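Local coordinates for hypothetical protein (Staphylococcus aureus subsp. aureus, PDB 2ETS) that is of unknown function but adopts the four-helical bundle fold of the DUF1798 family of bacterial proteins, at residues M27-E32 against T98-I104; L58-K62 against I83-E87; L20-N25 against V110-Q115. The contacts are given in a common frame with arbitrary orientation. Residues are numbered along the deposited sequence.

Interaction 1: residues M27-E32 against T98-I104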
HETATM    1  N   MSE A  27       7.134  -2.092   3.251  1.00 53.25           N
HETATM    2  CA  MSE A  27       6.472  -3.388   3.464  1.00 54.38           C
HETATM    3  C   MSE A  27       7.287  -4.531   2.866  1.00 52.74           C
HETATM    4  O   MSE A  27       7.341  -5.605   3.431  1.00 52.82           O
HETATM    5  CB  MSE A  27       5.082  -3.380   2.864  1.00 52.70           C
HETATM    6  CG  MSE A  27       4.159  -2.425   3.571  1.00 56.66           C
HETATM    7 SE   MSE A  27       2.467  -2.346   2.655  0.70 58.56          SE
HETATM    8  CE  MSE A  27       2.055  -0.508   3.090  1.00 51.19           C
ATOM      9  N   GLN A  28       7.933  -4.302   1.728  1.00 53.21           N
ATOM     10  CA  GLN A  28       8.765  -5.334   1.140  1.00 53.51           C
ATOM     11  C   GLN A  28       9.960  -5.649   2.064  1.00 50.88           C
ATOM     12  O   GLN A  28      10.308  -6.810   2.274  1.00 51.93           O
ATOM     13  CB  GLN A  28       9.248  -4.928  -0.249  1.00 55.23           C
ATOM     14  CG  GLN A  28       9.945  -6.078  -1.002  1.00 57.95           C
ATOM     15  CD  GLN A  28      10.255  -5.731  -2.466  1.00 60.36           C
ATOM     16  OE1 GLN A  28       9.996  -4.614  -2.931  1.00 69.06           O
ATOM     17  NE2 GLN A  28      10.827  -6.692  -3.191  1.00 62.22           N
ATOM     18  N   GLN A  29      10.544  -4.631   2.656  1.00 50.17           N
ATOM     19  CA  GLN A  29      11.691  -4.842   3.545  1.00 53.53           C
ATOM     20  C   GLN A  29      11.269  -5.564   4.820  1.00 53.04           C
ATOM     21  O   GLN A  29      11.981  -6.425   5.288  1.00 49.91           O
ATOM     22  CB  GLN A  29      12.419  -3.535   3.862  1.00 55.96           C
ATOM     23  CG  GLN A  29      13.883  -3.452   3.340  1.00 69.74           C
ATOM     24  CD  GLN A  29      14.690  -4.783   3.484  1.00 80.45           C
ATOM     25  OE1 GLN A  29      14.945  -5.272   4.598  1.00 79.37           O
ATOM     26  NE2 GLN A  29      15.085  -5.360   2.343  1.00 81.25           N
ATOM     27  N   ASN A  30      10.077  -5.252   5.332  1.00 55.17           N
ATOM     28  CA  ASN A  30       9.547  -5.906   6.519  1.00 55.37           C
ATOM     29  C   ASN A  30       9.324  -7.402   6.269  1.00 54.15           C
ATOM     30  O   ASN A  30       9.642  -8.264   7.094  1.00 53.20           O
ATOM     31  CB  ASN A  30       8.235  -5.232   6.927  1.00 57.17           C
ATOM     32  CG  ASN A  30       8.463  -3.978   7.774  1.00 60.78           C
ATOM     33  OD1 ASN A  30       8.927  -4.076   8.887  1.00 66.90           O
ATOM     34  ND2 ASN A  30       8.165  -2.805   7.229  1.00 61.52           N
ATOM     35  N   PHE A  31       8.781  -7.704   5.111  1.00 53.69           N
ATOM     36  CA  PHE A  31       8.524  -9.073   4.738  1.00 53.33           C
ATOM     37  C   PHE A  31       9.861  -9.818   4.666  1.00 53.75           C
ATOM     38  O   PHE A  31       9.984 -10.933   5.165  1.00 56.00           O
ATOM     39  CB  PHE A  31       7.774  -9.106   3.407  1.00 51.53           C
ATOM     40  CG  PHE A  31       7.635 -10.481   2.822  1.00 53.25           C
ATOM     41  CD1 PHE A  31       6.719 -11.383   3.355  1.00 53.02           C
ATOM     42  CD2 PHE A  31       8.413 -10.872   1.742  1.00 54.32           C
ATOM     43  CE1 PHE A  31       6.564 -12.644   2.814  1.00 51.08           C
ATOM     44  CE2 PHE A  31       8.260 -12.147   1.193  1.00 61.97           C
ATOM     45  CZ  PHE A  31       7.321 -13.035   1.731  1.00 47.26           C
ATOM     46  N   GLU A  32      10.861  -9.197   4.052  1.00 55.01           N
ATOM     47  CA  GLU A  32      12.204  -9.781   3.990  1.00 55.92           C
ATOM     48  C   GLU A  32      12.795 -10.012   5.361  1.00 53.56           C
ATOM     49  O   GLU A  32      13.516 -10.984   5.557  1.00 54.17           O
ATOM     50  CB  GLU A  32      13.168  -8.917   3.169  1.00 56.16           C
ATOM     51  CG  GLU A  32      12.915  -8.958   1.676  1.00 66.06           C
ATOM     52  CD  GLU A  32      12.957 -10.362   1.061  1.00 67.73           C
ATOM     53  OE1 GLU A  32      13.748 -11.233   1.498  1.00 76.57           O
ATOM     54  OE2 GLU A  32      12.203 -10.572   0.096  1.00 70.12           O
ATOM     55  N   THR A  98       3.637 -15.726   5.736  1.00 52.12           N
ATOM     56  CA  THR A  98       3.124 -15.155   4.485  1.00 50.23           C
ATOM     57  C   THR A  98       3.851 -15.770   3.259  1.00 52.69           C
ATOM     58  O   THR A  98       5.108 -15.821   3.186  1.00 53.51           O
ATOM     59  CB  THR A  98       3.279 -13.624   4.489  1.00 50.03           C
ATOM     60  OG1 THR A  98       2.413 -13.050   5.494  1.00 48.08           O
ATOM     61  CG2 THR A  98       3.008 -13.043   3.127  1.00 50.51           C
ATOM     62  N   SER A  99       3.065 -16.192   2.279  1.00 52.77           N
ATOM     63  CA  SER A  99       3.601 -16.738   1.022  1.00 53.97           C
ATOM     64  C   SER A  99       4.372 -15.731   0.176  1.00 53.88           C
ATOM     65  O   SER A  99       3.822 -14.725  -0.254  1.00 52.24           O
ATOM     66  CB  SER A  99       2.446 -17.265   0.156  1.00 55.97           C
ATOM     67  OG  SER A  99       2.903 -17.526  -1.162  1.00 49.99           O
ATOM     68  N   ARG A 100       5.627 -16.024  -0.123  1.00 54.82           N
ATOM     69  CA  ARG A 100       6.429 -15.119  -0.958  1.00 56.04           C
ATOM     70  C   ARG A 100       5.800 -14.922  -2.339  1.00 55.33           C
ATOM     71  O   ARG A 100       5.758 -13.820  -2.870  1.00 53.41           O
ATOM     72  CB  ARG A 100       7.828 -15.670  -1.139  1.00 55.63           C
ATOM     73  CG  ARG A 100       8.676 -14.819  -2.068  1.00 59.53           C
ATOM     74  CD  ARG A 100      10.129 -15.269  -2.068  1.00 59.85           C
ATOM     75  NE  ARG A 100      10.740 -15.159  -0.744  1.00 63.90           N
ATOM     76  CZ  ARG A 100      11.326 -14.064  -0.248  1.00 72.53           C
ATOM     77  NH1 ARG A 100      11.366 -12.946  -0.968  1.00 72.12           N
ATOM     78  NH2 ARG A 100      11.869 -14.086   0.984  1.00 65.11           N
ATOM     79  N   LYS A 101       5.343 -16.027  -2.912  1.00 51.82           N
ATOM     80  CA  LYS A 101       4.729 -16.025  -4.214  1.00 53.60           C
ATOM     81  C   LYS A 101       3.553 -15.021  -4.267  1.00 51.18           C
ATOM     82  O   LYS A 101       3.492 -14.173  -5.153  1.00 53.07           O
ATOM     83  CB  LYS A 101       4.306 -17.468  -4.548  1.00 50.69           C
ATOM     84  CG  LYS A 101       3.477 -17.626  -5.799  1.00 62.52           C
ATOM     85  CD  LYS A 101       3.238 -19.116  -6.098  1.00 60.69           C
ATOM     86  CE  LYS A 101       1.845 -19.399  -6.673  1.00 73.30           C
ATOM     87  NZ  LYS A 101       1.581 -18.657  -7.946  1.00 71.13           N
ATOM     88  N   LEU A 102       2.662 -15.093  -3.296  1.00 47.75           N
ATOM     89  CA  LEU A 102       1.413 -14.312  -3.340  1.00 52.83           C
ATOM     90  C   LEU A 102       1.660 -12.862  -2.898  1.00 51.62           C
ATOM     91  O   LEU A 102       1.072 -11.943  -3.444  1.00 49.90           O
ATOM     92  CB  LEU A 102       0.342 -14.957  -2.458  1.00 51.06           C
ATOM     93  CG  LEU A 102      -0.116 -16.375  -2.839  1.00 59.77           C
ATOM     94  CD1 LEU A 102      -1.147 -16.878  -1.830  1.00 61.21           C
ATOM     95  CD2 LEU A 102      -0.674 -16.459  -4.238  1.00 58.01           C
ATOM     96  N   PHE A 103       2.540 -12.695  -1.910  1.00 50.00           N
ATOM     97  CA  PHE A 103       2.920 -11.379  -1.391  1.00 49.13           C
ATOM     98  C   PHE A 103       3.611 -10.531  -2.450  1.00 50.40           C
ATOM     99  O   PHE A 103       3.233  -9.378  -2.686  1.00 49.86           O
ATOM    100  CB  PHE A 103       3.806 -11.519  -0.157  1.00 50.86           C
ATOM    101  CG  PHE A 103       4.170 -10.196   0.474  1.00 52.25           C
ATOM    102  CD1 PHE A 103       3.319  -9.600   1.346  1.00 49.52           C
ATOM    103  CD2 PHE A 103       5.338  -9.536   0.125  1.00 50.19           C
ATOM    104  CE1 PHE A 103       3.631  -8.377   1.906  1.00 50.22           C
ATOM    105  CE2 PHE A 103       5.671  -8.337   0.683  1.00 56.47           C
ATOM    106  CZ  PHE A 103       4.830  -7.748   1.565  1.00 59.79           C
ATOM    107  N   ILE A 104       4.575 -11.116  -3.139  1.00 51.19           N
ATOM    108  CA  ILE A 104       5.336 -10.378  -4.135  1.00 52.88           C
ATOM    109  C   ILE A 104       4.503 -10.062  -5.388  1.00 54.83           C
ATOM    110  O   ILE A 104       4.566  -8.976  -5.932  1.00 55.08           O
ATOM    111  CB  ILE A 104       6.610 -11.150  -4.485  1.00 55.67           C
ATOM    112  CG1 ILE A 104       7.509 -11.266  -3.231  1.00 53.68           C
ATOM    113  CG2 ILE A 104       7.369 -10.490  -5.641  1.00 58.95           C
ATOM    114  CD1 ILE A 104       7.923  -9.967  -2.602  1.00 62.04           C
TER
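This is an antiparallel helix-helix contact built on an aromatic stack, between the first and last helices of a four-helical bundle, toward one end of the molecule. Segment 27-32 belongs to helix 12-37, and 98-104 spans the start of helix 100-120; their short axes run at 170° with a closest approach of 11.9 Å. Such a wide spacing suits the bulky side chains between them. Phe31 and Phe103, both with chi1 near t, point toward the opposite segment and form an offset stack, with ring planes at 17° and centroids 4.3 Å apart; Phe31 CB lies 3.5 Å from Phe103 CE2. The Phe31 ring reaches the turn at the helix start: its edge meets the backbone of Thr98, with CE1 of Phe31 3.5 Å from O of Thr98, while its CZ lies 3.5 Å from CA of Arg100. Ile104 adds a looser apolar contact, CD1 to CE2 of Phe31 at 4.4 Å. Further into the bundle, Phe103 and selenomethionine Met27 both touch Leu89 of helix 76-92, so the stack leads into the core. Ser99 is the N-cap of helix 100-120, its OG accepting from Leu102 N at 3.2 Å, and Thr98 OG1 is hydrogen-bonded to Glu92 O. At the solvent-facing side the Arg100 guanidinium lays one face over Phe31, with NH1 of Arg100 3.9 Å from CE2 of Phe31. Its edge meets Glu32 in a salt bridge: Arg100 NH1 donates to Glu32 OE2 at 2.7 Å, and Arg100 NH2 more weakly to Glu32 OE1 at 3.5 Å.

Interaction 2: residues L58-K62 against I83-E87. With PO4 (phosphate ion), chain B.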
ATOM      1  N   LEU A  58      -4.452   6.008   3.881  1.00 50.29           N
ATOM      2  CA  LEU A  58      -5.506   5.565   2.967  1.00 51.08           C
ATOM      3  C   LEU A  58      -6.762   6.362   3.127  1.00 50.83           C
ATOM      4  O   LEU A  58      -7.398   6.672   2.133  1.00 49.59           O
ATOM      5  CB  LEU A  58      -5.797   4.074   3.115  1.00 50.72           C
ATOM      6  CG  LEU A  58      -4.607   3.207   2.657  1.00 55.56           C
ATOM      7  CD1 LEU A  58      -4.876   1.737   2.859  1.00 54.36           C
ATOM      8  CD2 LEU A  58      -4.196   3.455   1.206  1.00 54.88           C
ATOM      9  N   ASN A  59      -7.095   6.710   4.374  1.00 52.21           N
ATOM     10  CA  ASN A  59      -8.248   7.558   4.658  1.00 52.90           C
ATOM     11  C   ASN A  59      -8.162   8.899   3.950  1.00 52.73           C
ATOM     12  O   ASN A  59      -9.163   9.390   3.412  1.00 52.25           O
ATOM     13  CB  ASN A  59      -8.432   7.775   6.166  1.00 52.20           C
ATOM     14  CG  ASN A  59      -8.969   6.540   6.866  1.00 55.77           C
ATOM     15  OD1 ASN A  59      -9.535   5.652   6.233  1.00 63.80           O
ATOM     16  ND2 ASN A  59      -8.770   6.464   8.170  1.00 63.07           N
ATOM     17  N   GLU A  60      -6.968   9.474   3.934  1.00 51.13           N
ATOM     18  CA  GLU A  60      -6.748  10.713   3.208  1.00 53.15           C
ATOM     19  C   GLU A  60      -6.942  10.460   1.719  1.00 51.96           C
ATOM     20  O   GLU A  60      -7.749  11.108   1.088  1.00 53.57           O
ATOM     21  CB  GLU A  60      -5.353  11.312   3.495  1.00 53.19           C
ATOM     22  CG  GLU A  60      -5.229  12.077   4.841  1.00 61.53           C
ATOM     23  N   ILE A  61      -6.246   9.492   1.158  1.00 53.71           N
ATOM     24  CA  ILE A  61      -6.370   9.256  -0.285  1.00 55.62           C
ATOM     25  C   ILE A  61      -7.813   8.927  -0.735  1.00 52.74           C
ATOM     26  O   ILE A  61      -8.194   9.266  -1.851  1.00 52.04           O
ATOM     27  CB  ILE A  61      -5.359   8.217  -0.783  1.00 59.50           C
ATOM     28  CG1 ILE A  61      -4.881   8.596  -2.190  1.00 72.27           C
ATOM     29  CG2 ILE A  61      -5.943   6.781  -0.793  1.00 59.37           C
ATOM     30  CD1 ILE A  61      -3.493   8.089  -2.506  1.00 79.81           C
ATOM     31  N   LYS A  62      -8.623   8.336   0.143  1.00 51.24           N
ATOM     32  CA  LYS A  62     -10.052   8.116  -0.141  1.00 54.30           C
ATOM     33  C   LYS A  62     -10.812   9.428  -0.313  1.00 52.97           C
ATOM     34  O   LYS A  62     -11.741   9.518  -1.118  1.00 52.88           O
ATOM     35  CB  LYS A  62     -10.735   7.300   0.957  1.00 54.96           C
ATOM     36  CG  LYS A  62     -10.441   5.821   0.917  1.00 53.81           C
ATOM     37  CD  LYS A  62     -11.198   5.045   2.022  1.00 55.62           C
ATOM     38  CE  LYS A  62     -10.382   3.817   2.426  1.00 58.79           C
ATOM     39  NZ  LYS A  62     -11.067   2.886   3.347  1.00 56.17           N
ATOM     40  N   ILE A  83      -6.783  -0.297  -2.610  1.00 53.39           N
ATOM     41  CA  ILE A  83      -6.823   0.049  -1.179  1.00 51.63           C
ATOM     42  C   ILE A  83      -6.731  -1.216  -0.333  1.00 46.98           C
ATOM     43  O   ILE A  83      -5.967  -1.291   0.619  1.00 45.18           O
ATOM     44  CB  ILE A  83      -8.162   0.752  -0.819  1.00 53.35           C
ATOM     45  CG1 ILE A  83      -8.290   2.182  -1.408  1.00 59.80           C
ATOM     46  CG2 ILE A  83      -8.450   0.726   0.701  1.00 52.40           C
ATOM     47  CD1 ILE A  83      -7.119   3.045  -1.318  1.00 61.74           C
ATOM     48  N   ALA A  84      -7.521  -2.207  -0.716  1.00 47.56           N
ATOM     49  CA  ALA A  84      -7.570  -3.486  -0.006  1.00 49.24           C
ATOM     50  C   ALA A  84      -6.218  -4.224  -0.128  1.00 50.81           C
ATOM     51  O   ALA A  84      -5.701  -4.791   0.838  1.00 53.22           O
ATOM     52  CB  ALA A  84      -8.704  -4.331  -0.535  1.00 46.10           C
ATOM     53  N   ASN A  85      -5.649  -4.233  -1.328  1.00 52.19           N
ATOM     54  CA  ASN A  85      -4.335  -4.814  -1.514  1.00 51.90           C
ATOM     55  C   ASN A  85      -3.258  -4.178  -0.632  1.00 51.25           C
ATOM     56  O   ASN A  85      -2.421  -4.869  -0.097  1.00 52.11           O
ATOM     57  CB  ASN A  85      -3.898  -4.684  -2.972  1.00 50.81           C
ATOM     58  CG  ASN A  85      -4.555  -5.679  -3.850  1.00 54.39           C
ATOM     59  OD1 ASN A  85      -5.044  -6.668  -3.382  1.00 43.79           O
ATOM     60  ND2 ASN A  85      -4.577  -5.417  -5.129  1.00 53.01           N
ATOM     61  N   ILE A  86      -3.276  -2.861  -0.517  1.00 49.08           N
ATOM     62  CA  ILE A  86      -2.325  -2.161   0.334  1.00 48.54           C
ATOM     63  C   ILE A  86      -2.557  -2.486   1.827  1.00 48.71           C
ATOM     64  O   ILE A  86      -1.599  -2.710   2.575  1.00 47.74           O
ATOM     65  CB  ILE A  86      -2.400  -0.653   0.092  1.00 49.57           C
ATOM     66  CG1 ILE A  86      -1.925  -0.298  -1.314  1.00 50.32           C
ATOM     67  CG2 ILE A  86      -1.590   0.153   1.156  1.00 50.30           C
ATOM     68  CD1 ILE A  86      -2.141   1.185  -1.674  1.00 51.15           C
ATOM     69  N   GLU A  87      -3.819  -2.513   2.260  1.00 45.70           N
ATOM     70  CA  GLU A  87      -4.117  -2.887   3.642  1.00 49.85           C
ATOM     71  C   GLU A  87      -3.627  -4.286   4.002  1.00 51.03           C
ATOM     72  O   GLU A  87      -3.045  -4.544   5.070  1.00 48.44           O
ATOM     73  CB  GLU A  87      -5.616  -2.868   3.866  1.00 48.63           C
ATOM     74  CG  GLU A  87      -6.209  -1.426   3.935  1.00 53.67           C
ATOM     75  CD  GLU A  87      -7.740  -1.467   3.832  1.00 50.87           C
ATOM     76  OE1 GLU A  87      -8.313  -2.506   3.425  1.00 65.31           O
ATOM     77  OE2 GLU A  87      -8.367  -0.480   4.122  1.00 47.74           O
TER
HETATM   78  P   PO4 B 117     -11.954  -0.868   3.782  1.00 98.03           P
HETATM   79  O1  PO4 B 117     -12.638  -1.629   4.936  1.00 65.35           O
HETATM   80  O2  PO4 B 117     -11.271  -1.847   2.807  1.00 82.46           O
HETATM   81  O3  PO4 B 117     -13.013  -0.098   3.016  1.00 75.62           O
HETATM   82  O4  PO4 B 117     -10.900   0.144   4.329  1.00 63.43           O
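An apolar seam between two antiparallel helices of the bundle, helix 43-63 and helix 76-92, carries a phosphate ion at its outer margin. The short axes of 58-62 and 83-87 run at 172° and approach to 11.8 Å, with Leu58 and Ile83 closest in register (CA to CA 7.0 Å). Leu58 fills the space between the helices: its CD2 lies 3.9 Å from Ile83 CD1, and its CD1 lies 4.0 Å from Ile86 CG2 and 3.6 Å from Glu87 CG. Ile61 CG2 meets the same Ile83 CD1 at 4.0 Å. The extended Lys62 covers Ile83 with its aliphatic part (Lys62 CE to Ile83 CG2, 4.0 Å) and donates from NZ to O4 of the phosphate at 2.9 Å. Glu87 OE2 lies 2.6 Å from that O4; its 4.4 Å distance to Lys62 NZ is beyond a salt bridge. The phosphate probably came from the crystallisation liquor. Leu58 and Ile61 also touch Leu20 of helix 12-37; a buried aliphatic layer bordered by charged side chains is typical of a four-helical bundle.

Interaction 3: residues L20-N25 against V110-Q115; sequences LIYEVN and VQYDLQ
Two antiparallel alpha-helical segments, LIYEVN (20-25) of helix 12-37 and VQYDLQ (110-115) of helix 100-120, pack at an axis angle of 167° and a closest approach of 10.3 Å. Phi runs from about -52 to -69° and psi from -37 to -54°, and the register places Ile21 CA 6.7 Å from Leu114 CA. Leu20, Val24, Val110 and Leu114 direct their CA-to-CB bonds toward the other segment. Leu114 (chi1 m, chi2 t) extends between Leu20 and Val24: its CD2 is 4.1 Å from Leu20 CD1, its CD1 3.9 Å from Val24 CG2. Leu20 shares this mt rotamer. Val24 and Val110 both have chi1 t and meet through Val24 CG2 and Val110 CG1 at 3.8 Å. Ile21 starts sideways, but chi1 m and chi2 t bring its CG1 to 3.8 Å from Leu114 CB and its CD1 to 3.7 Å from OE1 of Gln115 (chi1 m, chi2 m). Gln111 (chi1 m, chi2 t, chi3 -53°) reaches across, packing CG 3.8 Å from Val24 CG1. Its NE2 comes 2.9 Å from OD1 of Asn25 (chi1 m, chi2 -44°), at an angle too poor for a hydrogen bond; instead Gln111 NE2 donates to a water at 3.0 Å, which in turn donates to Ile21 O at 3.1 Å. Such inward-facing aliphatics characterise a four-helical bundle. The chemistry implies an apolar interior and an amide-bearing margin, where the hydrogen-bonded link between the segments runs through one water.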
ATOM      1  N   LEU A  20       2.556   6.486  -0.251  1.00 56.47           N
ATOM      2  CA  LEU A  20       2.196   5.077  -0.313  1.00 54.42           C
ATOM      3  C   LEU A  20       3.293   4.269  -1.023  1.00 51.51           C
ATOM      4  O   LEU A  20       3.591   3.144  -0.652  1.00 51.61           O
ATOM      5  CB  LEU A  20       0.862   4.882  -1.041  1.00 56.67           C
ATOM      6  CG  LEU A  20      -0.402   5.376  -0.346  1.00 60.27           C
ATOM      7  CD1 LEU A  20      -1.574   5.287  -1.308  1.00 60.39           C
ATOM      8  CD2 LEU A  20      -0.674   4.541   0.875  1.00 60.10           C
ATOM      9  N   ILE A  21       3.867   4.828  -2.072  1.00 51.67           N
ATOM     10  CA  ILE A  21       4.972   4.177  -2.757  1.00 52.46           C
ATOM     11  C   ILE A  21       6.105   3.838  -1.792  1.00 52.40           C
ATOM     12  O   ILE A  21       6.531   2.657  -1.692  1.00 52.22           O
ATOM     13  CB  ILE A  21       5.461   5.017  -3.955  1.00 51.79           C
ATOM     14  CG1 ILE A  21       4.377   4.924  -5.064  1.00 49.82           C
ATOM     15  CG2 ILE A  21       6.797   4.478  -4.495  1.00 49.42           C
ATOM     16  CD1 ILE A  21       4.624   5.818  -6.277  1.00 54.71           C
ATOM     17  N   TYR A  22       6.560   4.847  -1.061  1.00 50.85           N
ATOM     18  CA  TYR A  22       7.571   4.644  -0.011  1.00 50.13           C
ATOM     19  C   TYR A  22       7.121   3.535   0.943  1.00 48.46           C
ATOM     20  O   TYR A  22       7.893   2.616   1.242  1.00 45.38           O
ATOM     21  CB  TYR A  22       7.866   5.943   0.765  1.00 49.38           C
ATOM     22  CG  TYR A  22       8.554   5.717   2.122  1.00 48.33           C
ATOM     23  CD1 TYR A  22       9.966   5.631   2.254  1.00 58.10           C
ATOM     24  CD2 TYR A  22       7.802   5.604   3.267  1.00 53.49           C
ATOM     25  CE1 TYR A  22      10.570   5.423   3.516  1.00 57.05           C
ATOM     26  CE2 TYR A  22       8.390   5.416   4.512  1.00 53.90           C
ATOM     27  CZ  TYR A  22       9.746   5.298   4.635  1.00 61.01           C
ATOM     28  OH  TYR A  22      10.201   5.090   5.922  1.00 60.25           O
ATOM     29  N   GLU A  23       5.864   3.627   1.419  1.00 46.79           N
ATOM     30  CA  GLU A  23       5.381   2.662   2.402  1.00 49.09           C
ATOM     31  C   GLU A  23       5.311   1.198   1.879  1.00 50.25           C
ATOM     32  O   GLU A  23       5.658   0.249   2.592  1.00 50.86           O
ATOM     33  CB  GLU A  23       4.047   3.121   2.957  1.00 50.01           C
ATOM     34  CG  GLU A  23       4.179   4.276   3.957  1.00 55.91           C
ATOM     35  CD  GLU A  23       4.890   3.886   5.249  1.00 55.73           C
ATOM     36  OE1 GLU A  23       5.361   2.722   5.348  1.00 59.84           O
ATOM     37  OE2 GLU A  23       4.966   4.743   6.170  1.00 62.05           O
ATOM     38  N   VAL A  24       4.886   1.030   0.626  1.00 51.37           N
ATOM     39  CA  VAL A  24       4.842  -0.293   0.003  1.00 54.10           C
ATOM     40  C   VAL A  24       6.289  -0.883  -0.122  1.00 55.08           C
ATOM     41  O   VAL A  24       6.514  -2.088   0.074  1.00 57.08           O
ATOM     42  CB  VAL A  24       4.106  -0.204  -1.341  1.00 54.78           C
ATOM     43  CG1 VAL A  24       4.207  -1.490  -2.126  1.00 58.11           C
ATOM     44  CG2 VAL A  24       2.615   0.150  -1.107  1.00 57.37           C
ATOM     45  N   ASN A  25       7.263  -0.044  -0.438  1.00 54.29           N
ATOM     46  CA  ASN A  25       8.670  -0.465  -0.359  1.00 54.77           C
ATOM     47  C   ASN A  25       9.118  -0.886   1.033  1.00 52.16           C
ATOM     48  O   ASN A  25       9.795  -1.868   1.226  1.00 53.61           O
ATOM     49  CB  ASN A  25       9.568   0.644  -0.856  1.00 56.75           C
ATOM     50  CG  ASN A  25       9.469   0.826  -2.337  1.00 66.91           C
ATOM     51  OD1 ASN A  25       9.462  -0.153  -3.089  1.00 79.90           O
ATOM     52  ND2 ASN A  25       9.383   2.080  -2.779  1.00 77.25           N
ATOM     53  N   VAL A 110       0.361  -3.645  -6.859  1.00 50.22           N
ATOM     54  CA  VAL A 110       0.198  -2.374  -6.153  1.00 50.89           C
ATOM     55  C   VAL A 110       1.185  -1.290  -6.637  1.00 50.86           C
ATOM     56  O   VAL A 110       0.770  -0.157  -6.929  1.00 52.44           O
ATOM     57  CB  VAL A 110       0.300  -2.597  -4.629  1.00 48.31           C
ATOM     58  CG1 VAL A 110       0.396  -1.322  -3.874  1.00 53.31           C
ATOM     59  CG2 VAL A 110      -0.936  -3.389  -4.147  1.00 50.72           C
ATOM     60  N   GLN A 111       2.463  -1.636  -6.775  1.00 47.52           N
ATOM     61  CA  GLN A 111       3.453  -0.646  -7.262  1.00 49.79           C
ATOM     62  C   GLN A 111       3.055  -0.261  -8.674  1.00 49.11           C
ATOM     63  O   GLN A 111       3.146   0.922  -9.040  1.00 47.49           O
ATOM     64  CB  GLN A 111       4.919  -1.156  -7.196  1.00 46.47           C
ATOM     65  CG  GLN A 111       5.329  -1.595  -5.771  1.00 51.65           C
ATOM     66  CD  GLN A 111       6.741  -2.216  -5.628  1.00 56.77           C
ATOM     67  OE1 GLN A 111       7.110  -3.181  -6.343  1.00 60.94           O
ATOM     68  NE2 GLN A 111       7.532  -1.668  -4.671  1.00 58.91           N
ATOM     69  N   TYR A 112       2.547  -1.229  -9.453  1.00 48.16           N
ATOM     70  CA  TYR A 112       2.140  -0.908 -10.812  1.00 51.36           C
ATOM     71  C   TYR A 112       0.994   0.142 -10.838  1.00 50.28           C
ATOM     72  O   TYR A 112       1.085   1.183 -11.491  1.00 50.48           O
ATOM     73  CB  TYR A 112       1.804  -2.178 -11.609  1.00 54.73           C
ATOM     74  CG  TYR A 112       1.214  -1.869 -12.937  1.00 54.33           C
ATOM     75  CD1 TYR A 112      -0.155  -1.637 -13.068  1.00 60.17           C
ATOM     76  CD2 TYR A 112       2.015  -1.770 -14.068  1.00 58.04           C
ATOM     77  CE1 TYR A 112      -0.710  -1.311 -14.298  1.00 63.10           C
ATOM     78  CE2 TYR A 112       1.460  -1.450 -15.313  1.00 48.56           C
ATOM     79  CZ  TYR A 112       0.109  -1.215 -15.411  1.00 51.74           C
ATOM     80  OH  TYR A 112      -0.448  -0.871 -16.621  1.00 57.76           O
ATOM     81  N   ASP A 113      -0.058  -0.112 -10.089  1.00 49.51           N
ATOM     82  CA  ASP A 113      -1.145   0.853  -9.964  1.00 51.19           C
ATOM     83  C   ASP A 113      -0.714   2.223  -9.444  1.00 52.89           C
ATOM     84  O   ASP A 113      -1.153   3.270  -9.928  1.00 52.56           O
ATOM     85  CB  ASP A 113      -2.177   0.292  -9.016  1.00 53.75           C
ATOM     86  CG  ASP A 113      -2.995  -0.840  -9.638  1.00 57.49           C
ATOM     87  OD1 ASP A 113      -2.976  -1.001 -10.889  1.00 54.94           O
ATOM     88  OD2 ASP A 113      -3.669  -1.548  -8.854  1.00 58.13           O
ATOM     89  N   LEU A 114       0.100   2.203  -8.399  1.00 52.58           N
ATOM     90  CA  LEU A 114       0.593   3.433  -7.789  1.00 51.04           C
ATOM     91  C   LEU A 114       1.361   4.305  -8.777  1.00 49.45           C
ATOM     92  O   LEU A 114       1.218   5.528  -8.776  1.00 45.93           O
ATOM     93  CB  LEU A 114       1.476   3.095  -6.585  1.00 50.53           C
ATOM     94  CG  LEU A 114       0.707   2.608  -5.348  1.00 52.66           C
ATOM     95  CD1 LEU A 114       1.689   2.253  -4.267  1.00 55.20           C
ATOM     96  CD2 LEU A 114      -0.274   3.661  -4.818  1.00 54.27           C
ATOM     97  N   GLN A 115       2.167   3.677  -9.627  1.00 49.28           N
ATOM     98  CA  GLN A 115       2.890   4.427 -10.644  1.00 49.57           C
ATOM     99  C   GLN A 115       1.957   5.093 -11.643  1.00 49.59           C
ATOM    100  O   GLN A 115       2.222   6.221 -12.072  1.00 52.14           O
ATOM    101  CB  GLN A 115       3.866   3.531 -11.407  1.00 50.80           C
ATOM    102  CG  GLN A 115       5.124   3.226 -10.683  1.00 51.17           C
ATOM    103  CD  GLN A 115       5.950   4.492 -10.378  1.00 59.84           C
ATOM    104  OE1 GLN A 115       6.490   4.620  -9.279  1.00 49.37           O
ATOM    105  NE2 GLN A 115       6.000   5.440 -11.329  1.00 49.93           N
TER
HETATM  106  O   HOH W   1       6.230   0.967  -4.326  1.00 61.05           O

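In the fold
All three contacts join antiparallel helices of one four-helical bundle. Interactions 1 and 3 lie on the same pair, helix 12-37 with helix 100-120, their centres about 14 Å apart; interaction 2 joins the middle pair of long helices, 43-63 and 76-92, about 11 Å from the centre of interaction 3 and about 18 Å from that of interaction 1. Along the chain they are nested: 58-62 with 83-87 inside 27-32 with 98-104, and that inside 20-25 with 110-115. The two helix pairs meet through Leu20 with Leu58 and Ile61, Val110 with Asn85 and Ile86, and Met27 SE with Ile86 O (4.1 Å), so contacts distant in sequence merge into one core.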